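Long-range contacts in transcobalamin-1 (Homo sapiens, PDB 4KKI), which binds vitamin B12 with femtomolar affinity, shields it from the acid of the stomach and carries it as a secreted transport protein: residues N124-E129 against Y145-D150; N137-T142 against A394-R399; I334-S339 against T348-L353; L404-E409 against N422-E427. All blocks are in the same frame, centred on the assembly; numbering follows the deposited sequence.

Contact 1: residues N124-E129 against Y145-D150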
loop_
_atom_site.group_PDB
_atom_site.type_symbol
_atom_site.label_atom_id
_atom_site.label_comp_id
_atom_site.label_asym_id
_atom_site.label_seq_id
_atom_site.Cartn_x
_atom_site.Cartn_y
_atom_site.Cartn_z
ATOM N N ASN A 124 20.619 3.816 4.514
ATOM C CA ASN A 124 20.654 4.343 5.871
ATOM C C ASN A 124 19.281 4.284 6.536
ATOM O O ASN A 124 19.159 3.869 7.688
ATOM C CB ASN A 124 21.195 5.776 5.885
ATOM C CG ASN A 124 22.613 5.867 5.356
ATOM O OD1 ASN A 124 23.375 4.902 5.420
ATOM N ND2 ASN A 124 22.974 7.032 4.828
ATOM N N LYS A 125 18.250 4.697 5.805
ATOM C CA LYS A 125 16.890 4.673 6.335
ATOM C C LYS A 125 16.441 3.245 6.622
ATOM O O LYS A 125 15.769 2.988 7.620
ATOM C CB LYS A 125 15.916 5.363 5.378
ATOM C CG LYS A 125 16.103 6.870 5.291
ATOM C CD LYS A 125 15.050 7.512 4.402
ATOM C CE LYS A 125 15.280 9.009 4.268
ATOM N NZ LYS A 125 15.194 9.699 5.583
ATOM N N PHE A 126 16.825 2.320 5.749
ATOM C CA PHE A 126 16.500 0.912 5.945
ATOM C C PHE A 126 17.219 0.359 7.170
ATOM O O PHE A 126 16.655 -0.432 7.926
ATOM C CB PHE A 126 16.850 0.097 4.698
ATOM C CG PHE A 126 16.734 -1.388 4.893
ATOM C CD1 PHE A 126 15.494 -1.989 5.033
ATOM C CD2 PHE A 126 17.866 -2.185 4.929
ATOM C CE1 PHE A 126 15.385 -3.356 5.210
ATOM C CE2 PHE A 126 17.764 -3.552 5.106
ATOM C CZ PHE A 126 16.522 -4.138 5.248
ATOM N N GLN A 127 18.463 0.783 7.368
ATOM C CA GLN A 127 19.237 0.351 8.524
ATOM C C GLN A 127 18.675 0.951 9.810
ATOM O O GLN A 127 18.774 0.352 10.880
ATOM C CB GLN A 127 20.712 0.721 8.359
ATOM C CG GLN A 127 21.635 0.048 9.364
ATOM C CD GLN A 127 21.640 -1.465 9.233
ATOM O OE1 GLN A 127 21.425 -2.010 8.149
ATOM N NE2 GLN A 127 21.881 -2.153 10.344
ATOM N N ALA A 128 18.082 2.136 9.702
ATOM C CA ALA A 128 17.451 2.774 10.850
ATOM C C ALA A 128 16.220 1.982 11.283
ATOM O O ALA A 128 15.927 1.877 12.475
ATOM C CB ALA A 128 17.080 4.214 10.533
ATOM N N GLU A 129 15.507 1.425 10.307
ATOM C CA GLU A 129 14.370 0.555 10.584
ATOM C C GLU A 129 14.836 -0.660 11.375
ATOM O O GLU A 129 14.206 -1.056 12.357
ATOM C CB GLU A 129 13.711 0.096 9.280
ATOM C CG GLU A 129 13.141 1.215 8.421
ATOM C CD GLU A 129 11.722 1.593 8.808
ATOM O OE1 GLU A 129 11.200 1.032 9.796
ATOM O OE2 GLU A 129 11.126 2.451 8.120
ATOM N N TYR A 145 5.518 -3.537 5.431
ATOM C CA TYR A 145 5.163 -3.169 4.070
ATOM C C TYR A 145 6.243 -2.254 3.493
ATOM O O TYR A 145 6.716 -2.464 2.375
ATOM C CB TYR A 145 3.798 -2.484 4.051
ATOM C CG TYR A 145 3.278 -2.137 2.677
ATOM C CD1 TYR A 145 2.542 -3.057 1.938
ATOM C CD2 TYR A 145 3.506 -0.883 2.126
ATOM C CE1 TYR A 145 2.057 -2.740 0.684
ATOM C CE2 TYR A 145 3.024 -0.557 0.874
ATOM C CZ TYR A 145 2.302 -1.488 0.156
ATOM O OH TYR A 145 1.823 -1.161 -1.090
ATOM N N GLN A 146 6.646 -1.253 4.271
ATOM C CA GLN A 146 7.710 -0.345 3.855
ATOM C C GLN A 146 9.062 -1.049 3.868
ATOM O O GLN A 146 9.899 -0.820 2.994
ATOM C CB GLN A 146 7.752 0.899 4.745
ATOM C CG GLN A 146 6.494 1.747 4.668
ATOM C CD GLN A 146 6.694 3.149 5.207
ATOM O OE1 GLN A 146 7.815 3.655 5.254
ATOM N NE2 GLN A 146 5.603 3.786 5.615
ATOM N N LEU A 147 9.265 -1.910 4.858
ATOM C CA LEU A 147 10.494 -2.686 4.954
ATOM C C LEU A 147 10.670 -3.542 3.706
ATOM O O LEU A 147 11.787 -3.728 3.218
ATOM C CB LEU A 147 10.471 -3.577 6.195
ATOM C CG LEU A 147 11.833 -4.039 6.708
ATOM C CD1 LEU A 147 12.584 -2.873 7.333
ATOM C CD2 LEU A 147 11.678 -5.174 7.701
ATOM N N SER A 148 9.556 -4.055 3.191
ATOM C CA SER A 148 9.571 -4.851 1.970
ATOM C C SER A 148 9.845 -3.955 0.773
ATOM O O SER A 148 10.589 -4.326 -0.134
ATOM C CB SER A 148 8.239 -5.578 1.785
ATOM O OG SER A 148 7.955 -6.416 2.889
ATOM N N LEU A 149 9.230 -2.777 0.776
ATOM C CA LEU A 149 9.502 -1.775 -0.248
ATOM C C LEU A 149 10.988 -1.427 -0.263
ATOM O O LEU A 149 11.582 -1.258 -1.327
ATOM C CB LEU A 149 8.665 -0.514 -0.011
ATOM C CG LEU A 149 7.200 -0.535 -0.448
ATOM C CD1 LEU A 149 6.479 0.727 0.009
ATOM C CD2 LEU A 149 7.105 -0.684 -1.955
ATOM N N ASP A 150 11.584 -1.334 0.924
ATOM C CA ASP A 150 13.001 -1.000 1.049
ATOM C C ASP A 150 13.893 -2.048 0.398
ATOM O O ASP A 150 14.750 -1.724 -0.424
ATOM C CB ASP A 150 13.388 -0.835 2.518
ATOM C CG ASP A 150 12.663 0.313 3.186
ATOM O OD1 ASP A 150 12.257 1.255 2.475
ATOM O OD2 ASP A 150 12.493 0.267 4.422
#
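E129 OE2 is hydrogen-bonded to S92 OG and T142 OG1, and lies 4.5 Å from D150 OD2 across the contact. D150 OD2 is bonded to the same S92 OG, so one hydroxyl joins two carboxylates. E129 CG comes within 4.2 Å of D150 OD2, and no hydrogen bond runs directly between the two segments.

The rest is packing without hydrogen bonds, carbon on carbon except at the D150 carboxylate. F126 points its CB toward helix 144-156, and CG stands anti to the backbone N (chi1 171°). Its CD1 meets D150 CB at 3.5 Å. The carboxylate plane is steep to the ring, 76° away, and OD2 sits at the ring edge, in plane, 3.8 Å from F126 CD1. L147 puts CD1 between two residues of the other helix: 3.5 Å from F126 CE1 and 3.7 Å from E129 CB. The F126 and L147 side chains cross at about a right angle.

The helix segments run roughly antiparallel, at 142°, with axes 10.4 Å apart. They belong to the helical domain, and Q146 of the second one bonds cyanocobalamin through NE2. Both carboxylates are buried. A hydroxyl has a single proton to give, so the shared S92 and the like charges would be expected to raise the proton affinity of the pair.

Contact 2: residues N137-T142 against A394-R399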
loop_
_atom_site.group_PDB
_atom_site.type_symbol
_atom_site.label_atom_id
_atom_site.label_comp_id
_atom_site.label_asym_id
_atom_site.label_seq_id
_atom_site.Cartn_x
_atom_site.Cartn_y
_atom_site.Cartn_z
ATOM N N ASN A 137 11.964 -3.980 20.612
ATOM C CA ASN A 137 11.249 -5.256 20.701
ATOM C C ASN A 137 10.731 -5.791 19.360
ATOM O O ASN A 137 9.747 -6.531 19.313
ATOM C CB ASN A 137 10.107 -5.142 21.726
ATOM C CG ASN A 137 9.662 -6.489 22.272
ATOM O OD1 ASN A 137 10.453 -7.424 22.389
ATOM N ND2 ASN A 137 8.381 -6.587 22.614
ATOM N N GLY A 138 11.399 -5.409 18.275
ATOM C CA GLY A 138 11.080 -5.925 16.958
ATOM C C GLY A 138 10.172 -5.040 16.123
ATOM O O GLY A 138 9.808 -5.405 15.009
ATOM N N THR A 139 9.798 -3.881 16.654
ATOM C CA THR A 139 8.957 -2.942 15.913
ATOM C C THR A 139 9.813 -1.959 15.117
ATOM O O THR A 139 10.644 -1.252 15.684
ATOM C CB THR A 139 8.015 -2.153 16.848
ATOM O OG1 THR A 139 7.269 -3.068 17.657
ATOM C CG2 THR A 139 7.051 -1.306 16.043
ATOM N N PRO A 140 9.616 -1.916 13.792
ATOM C CA PRO A 140 10.357 -0.972 12.951
ATOM C C PRO A 140 9.864 0.455 13.156
ATOM O O PRO A 140 8.910 0.674 13.903
ATOM C CB PRO A 140 10.040 -1.448 11.533
ATOM C CG PRO A 140 8.716 -2.113 11.654
ATOM C CD PRO A 140 8.709 -2.766 13.003
ATOM N N LEU A 141 10.521 1.412 12.509
ATOM C CA LEU A 141 10.097 2.804 12.569
ATOM C C LEU A 141 8.731 2.953 11.919
ATOM O O LEU A 141 7.888 3.718 12.386
ATOM C CB LEU A 141 11.118 3.707 11.873
ATOM C CG LEU A 141 12.418 3.966 12.636
ATOM C CD1 LEU A 141 13.415 4.726 11.773
ATOM C CD2 LEU A 141 12.126 4.730 13.919
ATOM N N THR A 142 8.518 2.207 10.839
ATOM C CA THR A 142 7.244 2.221 10.134
ATOM C C THR A 142 6.544 0.863 10.212
ATOM O O THR A 142 5.800 0.596 11.153
ATOM C CB THR A 142 7.419 2.628 8.659
ATOM O OG1 THR A 142 8.281 1.692 8.000
ATOM C CG2 THR A 142 8.023 4.022 8.562
ATOM N N ALA A 394 -2.464 7.592 18.785
ATOM C CA ALA A 394 -1.871 6.346 18.319
ATOM C C ALA A 394 -0.349 6.399 18.427
ATOM O O ALA A 394 0.259 7.440 18.175
ATOM C CB ALA A 394 -2.291 6.071 16.880
ATOM N N ASN A 395 0.262 5.279 18.806
ATOM C CA ASN A 395 1.714 5.209 18.936
ATOM C C ASN A 395 2.304 4.022 18.182
ATOM O O ASN A 395 1.842 2.890 18.324
ATOM C CB ASN A 395 2.131 5.160 20.410
ATOM C CG ASN A 395 3.637 5.262 20.594
ATOM O OD1 ASN A 395 4.335 4.251 20.687
ATOM N ND2 ASN A 395 4.144 6.489 20.645
ATOM N N ASN A 396 3.328 4.293 17.384
ATOM C CA ASN A 396 3.945 3.265 16.556
ATOM C C ASN A 396 4.723 2.237 17.374
ATOM O O ASN A 396 4.549 1.033 17.194
ATOM C CB ASN A 396 4.847 3.905 15.499
ATOM C CG ASN A 396 4.846 3.138 14.192
ATOM O OD1 ASN A 396 4.934 1.909 14.176
ATOM N ND2 ASN A 396 4.732 3.863 13.084
ATOM N N ASN A 397 5.577 2.716 18.273
ATOM C CA ASN A 397 6.363 1.825 19.122
ATOM C C ASN A 397 5.486 1.006 20.057
ATOM O O ASN A 397 5.784 -0.152 20.348
ATOM C CB ASN A 397 7.409 2.609 19.917
ATOM C CG ASN A 397 8.592 3.035 19.064
ATOM O OD1 ASN A 397 9.058 2.282 18.208
ATOM N ND2 ASN A 397 9.082 4.247 19.295
ATOM N N ASP A 398 4.393 1.610 20.518
ATOM C CA ASP A 398 3.434 0.905 21.360
ATOM C C ASP A 398 2.549 -0.016 20.525
ATOM O O ASP A 398 1.787 -0.815 21.068
ATOM C CB ASP A 398 2.567 1.894 22.144
ATOM C CG ASP A 398 3.367 2.711 23.139
ATOM O OD1 ASP A 398 4.420 2.224 23.604
ATOM O OD2 ASP A 398 2.944 3.843 23.456
ATOM N N ARG A 399 2.659 0.108 19.202
ATOM C CA ARG A 399 1.885 -0.705 18.268
ATOM C C ARG A 399 0.385 -0.516 18.491
ATOM O O ARG A 399 -0.396 -1.464 18.402
ATOM C CB ARG A 399 2.282 -2.184 18.376
ATOM C CG ARG A 399 3.790 -2.409 18.395
ATOM C CD ARG A 399 4.166 -3.880 18.517
ATOM N NE ARG A 399 4.118 -4.573 17.232
ATOM C CZ ARG A 399 3.211 -5.488 16.909
ATOM N NH1 ARG A 399 2.273 -5.828 17.782
ATOM N NH2 ARG A 399 3.244 -6.066 15.717
HETATM O O HOH W 1 7.842 2.643 16.016
#
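T139 and R399 make the closest side-chain packing of this interface. T139 OG1 lies 3.3 Å from R399 CD and at the edge of the guanidinium, near its plane. The arginine chain bends at chi3 (82°), which swings NE out of the line of the aliphatic carbons. The other branch of the threonine, CG2, is anti to the backbone N and rests 3.6 Å from N396 O.

Polar groups meet without direct hydrogen bonds. The N396 carboxamide faces two backbone carbonyls. Its ND2 is 3.2 Å from L141 O, but at a poor angle. Its OD1 is 3.4 Å from T142 O, where both atoms are acceptors. T142 O is instead hydrogen-bonded to cyanocobalamin.

Water carries the polar link. Water 1 donates to P140 O at 3.1 Å and to N397 OD1 at 2.5 Å.

Bonds within 394-399 shape its side. N395 OD1 accepts from D398 N at 2.6 Å, an Asx motif, and R399 N to N396 O closes a type I turn from N396 to R399.

The contact joins the two domains beside the ligand. Residues 137-142 link helices 118-135 and 144-156 of the alpha domain, with P140 packed on E129 and M133 of the first. Residues 394-399 run from strand 392-393 to strand 400-406 of the beta domain.

Contact 3: residues I334-S339 against T348-L353. With NAG (2-acetamido-2-deoxy-beta-D-glucopyranose), chain C; NAG (2-acetamido-2-deoxy-beta-D-glucopyranose), chain H.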
loop_
_atom_site.group_PDB
_atom_site.type_symbol
_atom_site.label_atom_id
_atom_site.label_comp_id
_atom_site.label_asym_id
_atom_site.label_seq_id
_atom_site.Cartn_x
_atom_site.Cartn_y
_atom_site.Cartn_z
ATOM N N ILE A 334 -29.911 10.454 7.788
ATOM C CA ILE A 334 -29.698 9.093 8.230
ATOM C C ILE A 334 -29.160 9.067 9.658
ATOM O O ILE A 334 -28.559 10.027 10.116
ATOM C CB ILE A 334 -28.829 8.327 7.200
ATOM C CG1 ILE A 334 -29.477 6.994 6.857
ATOM C CG2 ILE A 334 -27.372 8.171 7.628
ATOM C CD1 ILE A 334 -30.084 6.978 5.477
ATOM N N SER A 335 -29.395 7.968 10.357
ATOM C CA SER A 335 -28.966 7.852 11.749
ATOM C C SER A 335 -28.166 6.580 12.013
ATOM O O SER A 335 -28.468 5.518 11.467
ATOM C CB SER A 335 -30.165 7.925 12.698
ATOM O OG SER A 335 -30.658 9.250 12.793
ATOM N N VAL A 336 -27.146 6.698 12.861
ATOM C CA VAL A 336 -26.267 5.576 13.175
ATOM C C VAL A 336 -25.922 5.514 14.662
ATOM O O VAL A 336 -26.100 6.486 15.395
ATOM C CB VAL A 336 -24.943 5.664 12.389
ATOM C CG1 VAL A 336 -25.183 5.465 10.900
ATOM C CG2 VAL A 336 -24.262 6.999 12.656
ATOM N N ASN A 337 -25.418 4.365 15.095
ATOM C CA ASN A 337 -24.934 4.199 16.459
ATOM C C ASN A 337 -23.419 4.393 16.520
ATOM O O ASN A 337 -22.654 3.440 16.377
ATOM C CB ASN A 337 -25.320 2.818 16.999
ATOM C CG ASN A 337 -24.830 2.580 18.418
ATOM O OD1 ASN A 337 -24.710 3.513 19.214
ATOM N ND2 ASN A 337 -24.535 1.321 18.736
ATOM N N TYR A 338 -22.994 5.636 16.727
ATOM C CA TYR A 338 -21.573 5.967 16.782
ATOM C C TYR A 338 -20.995 5.786 18.179
ATOM O O TYR A 338 -21.472 6.385 19.144
ATOM C CB TYR A 338 -21.342 7.404 16.315
ATOM C CG TYR A 338 -19.900 7.856 16.383
ATOM C CD1 TYR A 338 -18.951 7.345 15.507
ATOM C CD2 TYR A 338 -19.491 8.804 17.312
ATOM C CE1 TYR A 338 -17.635 7.760 15.558
ATOM C CE2 TYR A 338 -18.176 9.225 17.371
ATOM C CZ TYR A 338 -17.252 8.699 16.490
ATOM O OH TYR A 338 -15.941 9.114 16.540
ATOM N N SER A 339 -19.957 4.964 18.281
ATOM C CA SER A 339 -19.330 4.700 19.568
ATOM C C SER A 339 -17.812 4.844 19.512
ATOM O O SER A 339 -17.186 4.567 18.489
ATOM C CB SER A 339 -19.714 3.309 20.080
ATOM O OG SER A 339 -19.242 2.295 19.213
ATOM N N THR A 348 -23.405 7.627 21.081
ATOM C CA THR A 348 -24.550 8.491 20.820
ATOM C C THR A 348 -25.217 8.043 19.531
ATOM O O THR A 348 -24.675 7.214 18.799
ATOM C CB THR A 348 -24.140 9.971 20.643
ATOM O OG1 THR A 348 -22.979 10.054 19.805
ATOM C CG2 THR A 348 -23.838 10.618 21.978
ATOM N N ASN A 349 -26.376 8.602 19.248
ATOM C CA ASN A 349 -26.972 8.423 17.954
ATOM C C ASN A 349 -26.792 9.733 17.224
ATOM O O ASN A 349 -27.243 10.770 17.681
ATOM C CB ASN A 349 -28.440 8.020 18.064
ATOM C CG ASN A 349 -29.274 9.023 18.835
ATOM O OD1 ASN A 349 -28.883 9.498 19.896
ATOM N ND2 ASN A 349 -30.438 9.342 18.298
ATOM N N VAL A 350 -26.081 9.694 16.111
ATOM C CA VAL A 350 -25.873 10.898 15.316
ATOM C C VAL A 350 -26.731 10.873 14.058
ATOM O O VAL A 350 -27.049 9.807 13.527
ATOM C CB VAL A 350 -24.384 11.107 14.946
ATOM C CG1 VAL A 350 -23.482 10.496 16.008
ATOM C CG2 VAL A 350 -24.075 10.514 13.583
ATOM N N THR A 351 -27.115 12.047 13.591
ATOM C CA THR A 351 -27.902 12.137 12.381
ATOM C C THR A 351 -27.166 12.992 11.363
ATOM O O THR A 351 -26.810 14.130 11.634
ATOM C CB THR A 351 -29.304 12.699 12.660
ATOM O OG1 THR A 351 -29.951 11.880 13.635
ATOM C CG2 THR A 351 -30.133 12.698 11.400
ATOM N N VAL A 352 -26.931 12.416 10.194
ATOM C CA VAL A 352 -26.211 13.090 9.120
ATOM C C VAL A 352 -26.974 13.008 7.803
ATOM O O VAL A 352 -27.860 12.167 7.639
ATOM C CB VAL A 352 -24.806 12.483 8.919
ATOM C CG1 VAL A 352 -23.904 12.816 10.098
ATOM C CG2 VAL A 352 -24.903 10.977 8.720
ATOM N N LEU A 353 -26.632 13.891 6.872
ATOM C CA LEU A 353 -27.220 13.863 5.543
ATOM C C LEU A 353 -26.878 12.550 4.871
ATOM O O LEU A 353 -25.792 12.021 5.058
ATOM C CB LEU A 353 -26.697 15.021 4.697
ATOM C CG LEU A 353 -26.974 16.426 5.228
ATOM C CD1 LEU A 353 -25.960 17.424 4.697
ATOM C CD2 LEU A 353 -28.385 16.861 4.877
HETATM C C1 NAG C . -31.342 10.284 18.930
HETATM C C2 NAG C . -31.828 11.674 18.458
HETATM C C3 NAG C . -32.977 12.295 19.246
HETATM C C4 NAG C . -33.942 11.240 19.722
HETATM C C5 NAG C . -33.164 10.223 20.522
HETATM C C6 NAG C . -34.110 9.230 21.176
HETATM C C7 NAG C . -29.932 12.734 17.405
HETATM C C8 NAG C . -28.938 13.853 17.484
HETATM N N2 NAG C . -30.693 12.570 18.477
HETATM O O3 NAG C . -33.694 13.206 18.413
HETATM O O4 NAG C . -34.931 11.854 20.539
HETATM O O5 NAG C . -32.335 9.522 19.614
HETATM O O6 NAG C . -34.727 8.421 20.171
HETATM O O7 NAG C . -30.039 12.022 16.423
HETATM C C1 NAG H . -24.744 1.103 20.145
HETATM C C2 NAG H . -25.610 -0.128 20.400
HETATM C C3 NAG H . -25.841 -0.326 21.891
HETATM C C4 NAG H . -24.508 -0.345 22.625
HETATM C C5 NAG H . -23.661 0.868 22.257
HETATM C C6 NAG H . -22.280 0.740 22.887
HETATM C C7 NAG H . -27.333 -1.032 18.955
HETATM C C8 NAG H . -28.822 -1.130 18.798
HETATM N N2 NAG H . -26.879 -0.028 19.701
HETATM O O3 NAG H . -26.515 -1.544 22.111
HETATM O O4 NAG H . -24.734 -0.349 24.017
HETATM O O5 NAG H . -23.524 1.000 20.854
HETATM O O6 NAG H . -21.466 1.800 22.444
HETATM O O7 NAG H . -26.593 -1.853 18.414
#
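I334 and V352 pair near the open end of an antiparallel beta hairpin, strands 333-341 and 345-353 of the C-terminal domain. Three hydrogen-bonded pairs give six backbone bonds, five sound and one weak. I334 N gives to V352 O at 2.7 Å, nearly in line with the carbonyl, and V352 N returns a bond to I334 O. V336 and V350 exchange longer bonds. V350 N meets V336 O at 3.3 Å, tilted 16° from the carbonyl plane. At Y338 and T348 the two bonds differ: T348 N to Y338 O is sound at 3.0 Å, while Y338 N to T348 O is weak. S335 and N337 turn their backbone groups the other way, to G423 and E424.

The face with S335, N337, N349 and T351 carries sugar. S335 OG donates to T351 OG1 at 2.9 Å. T351 OG1 then donates to O7 of the NAG on N349 at 2.8 Å, so this hydroxyl both accepts and gives. T351 is also the threonine of the N349 glycosylation sequon. N337 ND2 is covalently bonded to C1 of a second NAG, the N-glycosidic link.

The opposite face, with I334, V336, Y338, T348, V350 and V352, is mostly apolar, and helix 358-368 packs on Y338 and V350. There V350 touches the other strand with both methyls: CG1 is 3.8 Å from Y338 CB, and CG2 is 3.6 Å from V336 CG2.

Contact 4: residues L404-E409 against N422-E427. With NAG (2-acetamido-2-deoxy-beta-D-glucopyranose), chain H.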
loop_
_atom_site.group_PDB
_atom_site.type_symbol
_atom_site.label_atom_id
_atom_site.label_comp_id
_atom_site.label_asym_id
_atom_site.label_seq_id
_atom_site.Cartn_x
_atom_site.Cartn_y
_atom_site.Cartn_z
ATOM N N LEU A 404 -11.346 1.634 12.712
ATOM C CA LEU A 404 -12.699 1.986 12.301
ATOM C C LEU A 404 -13.511 0.727 12.018
ATOM O O LEU A 404 -13.073 -0.145 11.266
ATOM C CB LEU A 404 -12.663 2.880 11.062
ATOM C CG LEU A 404 -11.708 4.074 11.113
ATOM C CD1 LEU A 404 -11.837 4.897 9.845
ATOM C CD2 LEU A 404 -11.955 4.936 12.350
ATOM N N LEU A 405 -14.689 0.628 12.628
ATOM C CA LEU A 405 -15.520 -0.564 12.472
ATOM C C LEU A 405 -16.987 -0.243 12.216
ATOM O O LEU A 405 -17.489 0.810 12.610
ATOM C CB LEU A 405 -15.408 -1.477 13.698
ATOM C CG LEU A 405 -14.023 -2.001 14.085
ATOM C CD1 LEU A 405 -13.389 -1.084 15.116
ATOM C CD2 LEU A 405 -14.097 -3.429 14.600
ATOM N N SER A 406 -17.668 -1.168 11.551
ATOM C CA SER A 406 -19.109 -1.082 11.374
ATOM C C SER A 406 -19.720 -2.446 11.653
ATOM O O SER A 406 -19.477 -3.404 10.921
ATOM C CB SER A 406 -19.459 -0.628 9.958
ATOM O OG SER A 406 -20.864 -0.612 9.765
ATOM N N GLY A 407 -20.508 -2.531 12.720
ATOM C CA GLY A 407 -21.111 -3.791 13.109
ATOM C C GLY A 407 -20.064 -4.782 13.575
ATOM O O GLY A 407 -20.203 -5.991 13.381
ATOM N N GLY A 408 -19.003 -4.264 14.185
ATOM C CA GLY A 408 -17.949 -5.100 14.730
ATOM C C GLY A 408 -16.932 -5.560 13.704
ATOM O O GLY A 408 -16.012 -6.307 14.031
ATOM N N GLU A 409 -17.096 -5.114 12.460
ATOM C CA GLU A 409 -16.180 -5.482 11.382
ATOM C C GLU A 409 -15.339 -4.283 10.942
ATOM O O GLU A 409 -15.871 -3.191 10.742
ATOM C CB GLU A 409 -16.964 -6.027 10.184
ATOM C CG GLU A 409 -17.855 -7.224 10.494
ATOM C CD GLU A 409 -17.130 -8.551 10.359
ATOM O OE1 GLU A 409 -15.919 -8.542 10.051
ATOM O OE2 GLU A 409 -17.774 -9.605 10.553
ATOM N N ASN A 422 -28.032 3.674 7.076
ATOM C CA ASN A 422 -28.968 3.766 8.189
ATOM C C ASN A 422 -28.894 2.574 9.140
ATOM O O ASN A 422 -28.886 1.422 8.707
ATOM C CB ASN A 422 -30.396 3.916 7.664
ATOM C CG ASN A 422 -31.340 4.491 8.699
ATOM O OD1 ASN A 422 -30.960 5.355 9.489
ATOM N ND2 ASN A 422 -32.577 4.012 8.701
ATOM N N GLY A 423 -28.843 2.862 10.437
ATOM C CA GLY A 423 -28.845 1.826 11.453
ATOM C C GLY A 423 -27.516 1.115 11.613
ATOM O O GLY A 423 -27.456 0.011 12.152
ATOM N N GLU A 424 -26.444 1.750 11.148
ATOM C CA GLU A 424 -25.114 1.162 11.248
ATOM C C GLU A 424 -24.491 1.384 12.623
ATOM O O GLU A 424 -24.546 2.484 13.172
ATOM C CB GLU A 424 -24.194 1.727 10.164
ATOM C CG GLU A 424 -23.814 0.724 9.091
ATOM C CD GLU A 424 -22.747 1.253 8.153
ATOM O OE1 GLU A 424 -21.884 0.458 7.728
ATOM O OE2 GLU A 424 -22.771 2.461 7.841
ATOM N N ASN A 425 -23.901 0.328 13.177
ATOM C CA ASN A 425 -23.143 0.439 14.418
ATOM C C ASN A 425 -21.704 0.874 14.148
ATOM O O ASN A 425 -20.793 0.048 14.108
ATOM C CB ASN A 425 -23.150 -0.889 15.181
ATOM C CG ASN A 425 -24.529 -1.269 15.676
ATOM O OD1 ASN A 425 -25.327 -0.410 16.047
ATOM N ND2 ASN A 425 -24.817 -2.566 15.685
ATOM N N LEU A 426 -21.509 2.175 13.956
ATOM C CA LEU A 426 -20.183 2.721 13.688
ATOM C C LEU A 426 -19.361 2.802 14.966
ATOM O O LEU A 426 -19.865 3.196 16.016
ATOM C CB LEU A 426 -20.297 4.108 13.064
ATOM C CG LEU A 426 -21.163 4.185 11.810
ATOM C CD1 LEU A 426 -21.189 5.607 11.285
ATOM C CD2 LEU A 426 -20.651 3.223 10.751
ATOM N N GLU A 427 -18.088 2.438 14.873
ATOM C CA GLU A 427 -17.235 2.422 16.051
ATOM C C GLU A 427 -15.795 2.782 15.723
ATOM O O GLU A 427 -15.237 2.316 14.730
ATOM C CB GLU A 427 -17.289 1.047 16.718
ATOM C CG GLU A 427 -16.404 0.908 17.944
ATOM C CD GLU A 427 -16.475 -0.477 18.553
ATOM O OE1 GLU A 427 -17.381 -1.248 18.170
ATOM O OE2 GLU A 427 -15.626 -0.798 19.409
HETATM C C1 NAG H . -24.744 1.103 20.145
HETATM C C2 NAG H . -25.610 -0.128 20.400
HETATM C C3 NAG H . -25.841 -0.326 21.891
HETATM C C4 NAG H . -24.508 -0.345 22.625
HETATM C C5 NAG H . -23.661 0.868 22.257
HETATM C C6 NAG H . -22.280 0.740 22.887
HETATM C C7 NAG H . -27.333 -1.032 18.955
HETATM C C8 NAG H . -28.822 -1.130 18.798
HETATM N N2 NAG H . -26.879 -0.028 19.701
HETATM O O3 NAG H . -26.515 -1.544 22.111
HETATM O O4 NAG H . -24.734 -0.349 24.017
HETATM O O5 NAG H . -23.524 1.000 20.854
HETATM O O6 NAG H . -21.466 1.800 22.444
HETATM O O7 NAG H . -26.593 -1.853 18.414
HETATM O O HOH W 2 -23.401 -1.738 11.518
HETATM O O HOH W 3 -18.970 -1.572 14.959
#
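The antiparallel pairing of strands 400-406 and 426-432 in the mixed sheet of the beta domain is made here by L405 with E427 and S406 with L426. L405 N to E427 O (2.8 Å) and E427 N to L405 O (2.9 Å) form the hydrogen-bonded pair. G407 N adds a bond to N425 O at 2.9 Å.

S406 OG stands anti to the backbone N (chi1 177°) and donates to E424 OE1 at 2.5 Å. It meets that oxygen from above the carboxylate plane, 51° out of it. Y418 OH also binds E424 OE1. Water 2 donates to S406 OG and accepts from N425 N at 2.7 Å. Water 3 donates to N425 O and accepts from G408 N at 2.8 Å.

L404 N is hydrogen-bonded to cyanocobalamin, so this strand reaches the pocket. Beyond S406 the chain reverses. S406 N bonds E409 O at 2.8 Å, and G407 and G408 both have positive phi. This type I' turn, S406 to E409, is typical of a two-residue beta hairpin, here strands 400-406 and 409-410.

In the fold
Contacts 1 and 2 touch, their centres 14 Å apart. E129 of contact 1 also reaches the backbone of contact 2, with OE1 2.8 Å from L141 N. Contacts 3 and 4 share the mixed sheet of the beta domain, centres 10 Å apart. N337 N lies 2.8 Å from E424 O there, a probable hydrogen bond between neighbouring strands. Contacts 1 and 3 stand on opposite sides of the chain's centre, with centres 41 Å apart. Cyanocobalamin lies between the domains: Q146, T142 and L404 bind it from contacts 1, 2 and 4. Contact 3 is farther off, with the Y338 side chain about 11 Å from the ligand. Of the four, contact 2 alone joins the two domains directly.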